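Local coordinates for indole-3-acetic acid-amido synthetase GH3.15 (Arabidopsis thaliana, PDB 6E1Q), which conjugates glutamine, and possibly cysteine, to the auxin precursor indole-3-butyric acid, and glutamine to the herbicide 2,4-DB, at the expense of ATP, at residues E529-K534 with I575-S580; Y481-S486 with P535-E540. All blocks are in the same frame, centred on the assembly; numbering follows the deposited sequence.

Contact 1: E529-K534 with I575-S580; sequences EIKVVK and ISEFLS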
loop_
_atom_site.group_PDB
_atom_site.type_symbol
_atom_site.label_atom_id
_atom_site.label_comp_id
_atom_site.label_asym_id
_atom_site.label_seq_id
_atom_site.Cartn_x
_atom_site.Cartn_y
_atom_site.Cartn_z
ATOM N N GLU A 529 -23.112 -4.503 -15.988
ATOM C CA GLU A 529 -22.828 -5.888 -16.322
ATOM C C GLU A 529 -21.711 -6.402 -15.436
ATOM O O GLU A 529 -20.684 -5.737 -15.282
ATOM C CB GLU A 529 -22.424 -6.009 -17.791
ATOM C CG GLU A 529 -22.013 -7.397 -18.221
ATOM C CD GLU A 529 -21.859 -7.501 -19.740
ATOM O OE1 GLU A 529 -21.852 -6.449 -20.419
ATOM O OE2 GLU A 529 -21.753 -8.635 -20.249
ATOM N N ILE A 530 -21.902 -7.586 -14.865
ATOM C CA ILE A 530 -20.845 -8.288 -14.157
ATOM C C ILE A 530 -20.481 -9.512 -14.977
ATOM O O ILE A 530 -21.359 -10.311 -15.342
ATOM C CB ILE A 530 -21.250 -8.682 -12.726
ATOM C CG1 ILE A 530 -21.427 -7.436 -11.857
ATOM C CG2 ILE A 530 -20.199 -9.627 -12.123
ATOM C CD1 ILE A 530 -21.948 -7.730 -10.451
ATOM N N LYS A 531 -19.191 -9.644 -15.285
ATOM C CA LYS A 531 -18.657 -10.809 -15.974
ATOM C C LYS A 531 -17.800 -11.587 -14.986
ATOM O O LYS A 531 -16.879 -11.030 -14.378
ATOM C CB LYS A 531 -17.855 -10.403 -17.211
ATOM C CG LYS A 531 -18.682 -9.648 -18.274
ATOM C CD LYS A 531 -17.808 -9.000 -19.357
ATOM C CE LYS A 531 -18.332 -9.287 -20.748
ATOM N NZ LYS A 531 -18.331 -8.107 -21.651
ATOM N N VAL A 532 -18.142 -12.852 -14.782
ATOM C CA VAL A 532 -17.354 -13.720 -13.917
ATOM C C VAL A 532 -16.201 -14.301 -14.724
ATOM O O VAL A 532 -16.405 -14.870 -15.801
ATOM C CB VAL A 532 -18.236 -14.823 -13.319
ATOM C CG1 VAL A 532 -17.401 -15.807 -12.528
ATOM C CG2 VAL A 532 -19.297 -14.188 -12.431
ATOM N N VAL A 533 -14.983 -14.144 -14.221
ATOM C CA VAL A 533 -13.803 -14.635 -14.926
ATOM C C VAL A 533 -13.275 -15.869 -14.213
ATOM O O VAL A 533 -13.438 -16.028 -12.999
ATOM C CB VAL A 533 -12.717 -13.551 -15.056
ATOM C CG1 VAL A 533 -13.190 -12.476 -16.012
ATOM C CG2 VAL A 533 -12.406 -12.943 -13.684
ATOM N N LYS A 534 -12.661 -16.759 -14.991
ATOM C CA LYS A 534 -12.084 -17.982 -14.449
ATOM C C LYS A 534 -11.029 -17.662 -13.389
ATOM O O LYS A 534 -10.370 -16.616 -13.448
ATOM C CB LYS A 534 -11.462 -18.811 -15.578
ATOM C CG LYS A 534 -11.572 -20.325 -15.398
ATOM C CD LYS A 534 -10.697 -21.111 -16.384
ATOM C CE LYS A 534 -11.443 -22.347 -16.914
ATOM N NZ LYS A 534 -10.605 -23.184 -17.812
ATOM N N ILE A 575 -16.325 -16.199 -18.178
ATOM C CA ILE A 575 -17.208 -17.365 -18.216
ATOM C C ILE A 575 -18.640 -16.933 -18.498
ATOM O O ILE A 575 -19.205 -17.192 -19.569
ATOM C CB ILE A 575 -17.216 -18.138 -16.884
ATOM C CG1 ILE A 575 -15.828 -18.505 -16.408
ATOM C CG2 ILE A 575 -18.134 -19.368 -16.995
ATOM C CD1 ILE A 575 -15.885 -19.077 -15.000
ATOM N N SER A 576 -19.244 -16.321 -17.491
ATOM C CA SER A 576 -20.631 -15.922 -17.519
ATOM C C SER A 576 -20.707 -14.409 -17.440
ATOM O O SER A 576 -19.785 -13.742 -16.952
ATOM C CB SER A 576 -21.400 -16.572 -16.371
ATOM O OG SER A 576 -20.593 -16.691 -15.212
ATOM N N GLU A 577 -21.786 -13.879 -17.989
ATOM C CA GLU A 577 -22.099 -12.469 -17.944
ATOM C C GLU A 577 -23.479 -12.322 -17.336
ATOM O O GLU A 577 -24.346 -13.180 -17.525
ATOM C CB GLU A 577 -22.095 -11.832 -19.332
ATOM C CG GLU A 577 -20.749 -11.750 -19.977
ATOM C CD GLU A 577 -20.775 -12.123 -21.433
ATOM O OE1 GLU A 577 -21.143 -13.274 -21.746
ATOM O OE2 GLU A 577 -20.418 -11.258 -22.263
ATOM N N PHE A 578 -23.674 -11.230 -16.610
ATOM C CA PHE A 578 -24.954 -10.942 -15.982
ATOM C C PHE A 578 -25.204 -9.450 -16.092
ATOM O O PHE A 578 -24.266 -8.649 -16.024
ATOM C CB PHE A 578 -24.967 -11.390 -14.516
ATOM C CG PHE A 578 -24.596 -12.835 -14.323
ATOM C CD1 PHE A 578 -25.565 -13.825 -14.361
ATOM C CD2 PHE A 578 -23.276 -13.204 -14.131
ATOM C CE1 PHE A 578 -25.224 -15.157 -14.187
ATOM C CE2 PHE A 578 -22.927 -14.525 -13.957
ATOM C CZ PHE A 578 -23.905 -15.508 -13.988
ATOM N N LEU A 579 -26.461 -9.083 -16.276
ATOM C CA LEU A 579 -26.864 -7.691 -16.351
ATOM C C LEU A 579 -27.822 -7.382 -15.213
ATOM O O LEU A 579 -28.599 -8.245 -14.782
ATOM C CB LEU A 579 -27.545 -7.378 -17.684
ATOM C CG LEU A 579 -26.706 -7.583 -18.940
ATOM C CD1 LEU A 579 -27.605 -7.646 -20.183
ATOM C CD2 LEU A 579 -25.710 -6.463 -19.056
ATOM N N SER A 580 -27.774 -6.141 -14.736
ATOM C CA SER A 580 -28.791 -5.689 -13.799
ATOM C C SER A 580 -30.154 -5.747 -14.474
ATOM O O SER A 580 -30.302 -5.343 -15.627
ATOM C CB SER A 580 -28.488 -4.267 -13.329
ATOM O OG SER A 580 -29.567 -3.727 -12.575
#
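In Glu529, CG stands anti to the backbone N (chi1 176°) and the chain runs on extended, while in Glu577 and Lys531 CG lies anti to the carbonyl carbon (chi1 -68° and -61°); all three chains leave the same face of the sheet, Glu577 bending at chi2 and Lys531 at chi3 to bring CD and CE together. Lys531 and Glu577 lie side by side and point the same way, with Lys531 CG 3.4 Å from Glu577 CG. Glu529 crosses Glu577, putting its OE2 3.3 Å from Glu577 CG. The resulting salt bridges are long: Lys531 NZ is 3.8 Å from Glu577 OE2 and 3.7 Å from Glu529 OE2. Stronger polar partners lie outside the two strands, Glu571 for Lys531 NZ and His477 for Glu529 OE1. With Glu529 OE2 and Glu577 OE2 only 3.6 Å apart, the lysine charge probably offsets their repulsion. The backbones form the antiparallel edge of the four-stranded mixed sheet of the GH3 C-terminal domain, strand 574-579 being outermost. Ile530 and Phe578 make a hydrogen-bonded pair, Ile530 N to Phe578 O and Phe578 N to Ile530 O both 2.8 Å, and Ile575 N reaches Val532 O at 2.7 Å in a straighter bond. On the other face, Val532 CG2 comes to the edge of the Phe578 ring, 4.0 Å from CE2, and Ile530 and Phe578 both pack on Met500 of helix 497-510.

Contact 2: Y481-S486 with P535-E540; sequences YWELGS and PGAFDE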
loop_
_atom_site.group_PDB
_atom_site.type_symbol
_atom_site.label_atom_id
_atom_site.label_comp_id
_atom_site.label_asym_id
_atom_site.label_seq_id
_atom_site.Cartn_x
_atom_site.Cartn_y
_atom_site.Cartn_z
ATOM N N TYR A 481 -15.501 -7.012 -13.802
ATOM C CA TYR A 481 -14.985 -8.381 -13.832
ATOM C C TYR A 481 -14.829 -8.905 -12.403
ATOM O O TYR A 481 -14.106 -8.315 -11.597
ATOM C CB TYR A 481 -13.641 -8.454 -14.566
ATOM C CG TYR A 481 -13.684 -7.978 -16.006
ATOM C CD1 TYR A 481 -14.034 -8.842 -17.039
ATOM C CD2 TYR A 481 -13.378 -6.658 -16.330
ATOM C CE1 TYR A 481 -14.083 -8.399 -18.367
ATOM C CE2 TYR A 481 -13.422 -6.208 -17.647
ATOM C CZ TYR A 481 -13.769 -7.084 -18.654
ATOM O OH TYR A 481 -13.804 -6.623 -19.939
ATOM N N TRP A 482 -15.463 -10.034 -12.107
ATOM C CA TRP A 482 -15.455 -10.640 -10.781
ATOM C C TRP A 482 -14.778 -12.003 -10.862
ATOM O O TRP A 482 -15.216 -12.871 -11.624
ATOM C CB TRP A 482 -16.885 -10.804 -10.242
ATOM C CG TRP A 482 -17.420 -9.603 -9.505
ATOM C CD1 TRP A 482 -16.941 -8.334 -9.554
ATOM C CD2 TRP A 482 -18.530 -9.579 -8.601
ATOM N NE1 TRP A 482 -17.686 -7.512 -8.743
ATOM C CE2 TRP A 482 -18.665 -8.253 -8.141
ATOM C CE3 TRP A 482 -19.422 -10.549 -8.137
ATOM C CZ2 TRP A 482 -19.648 -7.871 -7.235
ATOM C CZ3 TRP A 482 -20.406 -10.170 -7.229
ATOM C CH2 TRP A 482 -20.502 -8.846 -6.784
ATOM N N GLU A 483 -13.725 -12.200 -10.077
ATOM C CA GLU A 483 -13.151 -13.534 -9.918
ATOM C C GLU A 483 -13.641 -14.111 -8.598
ATOM O O GLU A 483 -13.362 -13.554 -7.533
ATOM C CB GLU A 483 -11.625 -13.514 -9.960
ATOM C CG GLU A 483 -11.046 -14.915 -9.808
ATOM C CD GLU A 483 -9.550 -14.975 -10.015
ATOM O OE1 GLU A 483 -9.031 -14.223 -10.872
ATOM O OE2 GLU A 483 -8.899 -15.793 -9.324
ATOM N N LEU A 484 -14.390 -15.208 -8.672
ATOM C CA LEU A 484 -15.023 -15.822 -7.514
ATOM C C LEU A 484 -14.255 -17.055 -7.051
ATOM O O LEU A 484 -13.632 -17.750 -7.855
ATOM C CB LEU A 484 -16.477 -16.208 -7.830
ATOM C CG LEU A 484 -17.389 -15.036 -8.222
ATOM C CD1 LEU A 484 -18.828 -15.480 -8.536
ATOM C CD2 LEU A 484 -17.370 -13.948 -7.149
ATOM N N GLY A 485 -14.326 -17.330 -5.733
ATOM C CA GLY A 485 -13.814 -18.567 -5.174
ATOM C C GLY A 485 -14.707 -19.086 -4.056
ATOM O O GLY A 485 -15.683 -18.434 -3.655
ATOM N N SER A 486 -14.360 -20.273 -3.557
ATOM C CA SER A 486 -15.117 -20.918 -2.483
ATOM C C SER A 486 -14.205 -21.875 -1.720
ATOM O O SER A 486 -13.028 -22.034 -2.045
ATOM C CB SER A 486 -16.329 -21.652 -3.036
ATOM O OG SER A 486 -15.991 -22.976 -3.413
ATOM N N PRO A 535 -10.857 -18.538 -12.397
ATOM C CA PRO A 535 -9.766 -18.363 -11.430
ATOM C C PRO A 535 -8.415 -18.226 -12.130
ATOM O O PRO A 535 -8.165 -18.836 -13.174
ATOM C CB PRO A 535 -9.827 -19.645 -10.592
ATOM C CG PRO A 535 -11.252 -20.079 -10.675
ATOM C CD PRO A 535 -11.755 -19.652 -12.031
ATOM N N GLY A 536 -7.539 -17.413 -11.540
ATOM C CA GLY A 536 -6.267 -17.087 -12.154
ATOM C C GLY A 536 -6.306 -15.937 -13.136
ATOM O O GLY A 536 -5.242 -15.517 -13.615
ATOM N N ALA A 537 -7.493 -15.410 -13.449
ATOM C CA ALA A 537 -7.589 -14.282 -14.372
ATOM C C ALA A 537 -6.770 -13.093 -13.890
ATOM O O ALA A 537 -6.151 -12.391 -14.694
ATOM C CB ALA A 537 -9.044 -13.860 -14.543
ATOM N N PHE A 538 -6.779 -12.828 -12.585
ATOM C CA PHE A 538 -6.149 -11.614 -12.097
ATOM C C PHE A 538 -4.651 -11.788 -11.877
ATOM O O PHE A 538 -3.933 -10.786 -11.839
ATOM C CB PHE A 538 -6.866 -11.141 -10.834
ATOM C CG PHE A 538 -8.120 -10.388 -11.139
ATOM C CD1 PHE A 538 -8.067 -9.028 -11.414
ATOM C CD2 PHE A 538 -9.339 -11.046 -11.223
ATOM C CE1 PHE A 538 -9.221 -8.316 -11.739
ATOM C CE2 PHE A 538 -10.512 -10.345 -11.550
ATOM C CZ PHE A 538 -10.447 -8.975 -11.806
ATOM N N ASP A 539 -4.167 -13.031 -11.768
ATOM C CA ASP A 539 -2.730 -13.282 -11.891
ATOM C C ASP A 539 -2.251 -13.124 -13.327
ATOM O O ASP A 539 -1.158 -12.601 -13.559
ATOM C CB ASP A 539 -2.377 -14.669 -11.381
ATOM C CG ASP A 539 -2.496 -14.767 -9.904
ATOM O OD1 ASP A 539 -2.686 -13.706 -9.269
ATOM O OD2 ASP A 539 -2.378 -15.888 -9.379
ATOM N N GLU A 540 -3.043 -13.574 -14.306
ATOM C CA GLU A 540 -2.685 -13.314 -15.699
ATOM C C GLU A 540 -2.633 -11.816 -15.970
ATOM O O GLU A 540 -1.719 -11.327 -16.644
ATOM C CB GLU A 540 -3.677 -13.994 -16.655
ATOM C CG GLU A 540 -3.370 -13.725 -18.155
ATOM C CD GLU A 540 -4.313 -14.461 -19.129
ATOM O OE1 GLU A 540 -5.174 -15.233 -18.665
ATOM O OE2 GLU A 540 -4.194 -14.269 -20.362
HETATM O O HOH W 1 -6.072 -14.676 -10.063
#
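Glu483 reaches from strand 477-485 to the start of helix 537-547, and its CB already lies against the Phe538 ring, 3.6 Å from CD2. CG, anti to the backbone N (chi1 -179°), carries the extended chain past Pro535 CA, 4.0 Å away, while the phenylalanine slides by in the opposite direction. At the tip the carboxylate splits its work. OE1 takes a hydrogen bond from Phe538 N at 3.2 Å, met nearly along the C-O axis, and sits in the plane of the Phe538 ring at its edge, 3.2 Å from CD2. OE2 accepts from the N-cap residue Gly536, whose N stands 3.1 Å away and well above the carboxylate plane. A water donates to OE1 and accepts from Asp539 N, so the acid also serves a third helix-start amide indirectly. Farther along the ring, Phe538 CZ meets Tyr481 O, and Asp464 and Thr466 of strand 461-470 also touch the phenylalanine. The carboxylate thus ties the sheet to the first turn, where amide N-H groups lack acceptors from a preceding turn; the helix dipole and these donors would be expected to stabilise its negative charge and probably to lower its pKa.

Overall arrangement
Both contacts reach the four-stranded sheet of the C-terminal domain, their centres 12 Å apart. Strand 529-533 pairs with strand 574-579 in contact 1 and, on its other edge, with strand 477-485 of contact 2: Lys531 O lies 2.9 Å from Trp482 N, and Val533 N 2.9 Å from Trp482 O, both probable hydrogen bonds. The chain then passes from Lys534 straight into Pro535 and helix 537-547, so one continuous run joins the sheet pairing to the helix start held by Glu483. The segments alternate along the chain. Neither contact lies at an annotated site; the ATP site and the 2,4-D pockets are formed by residues earlier in the chain.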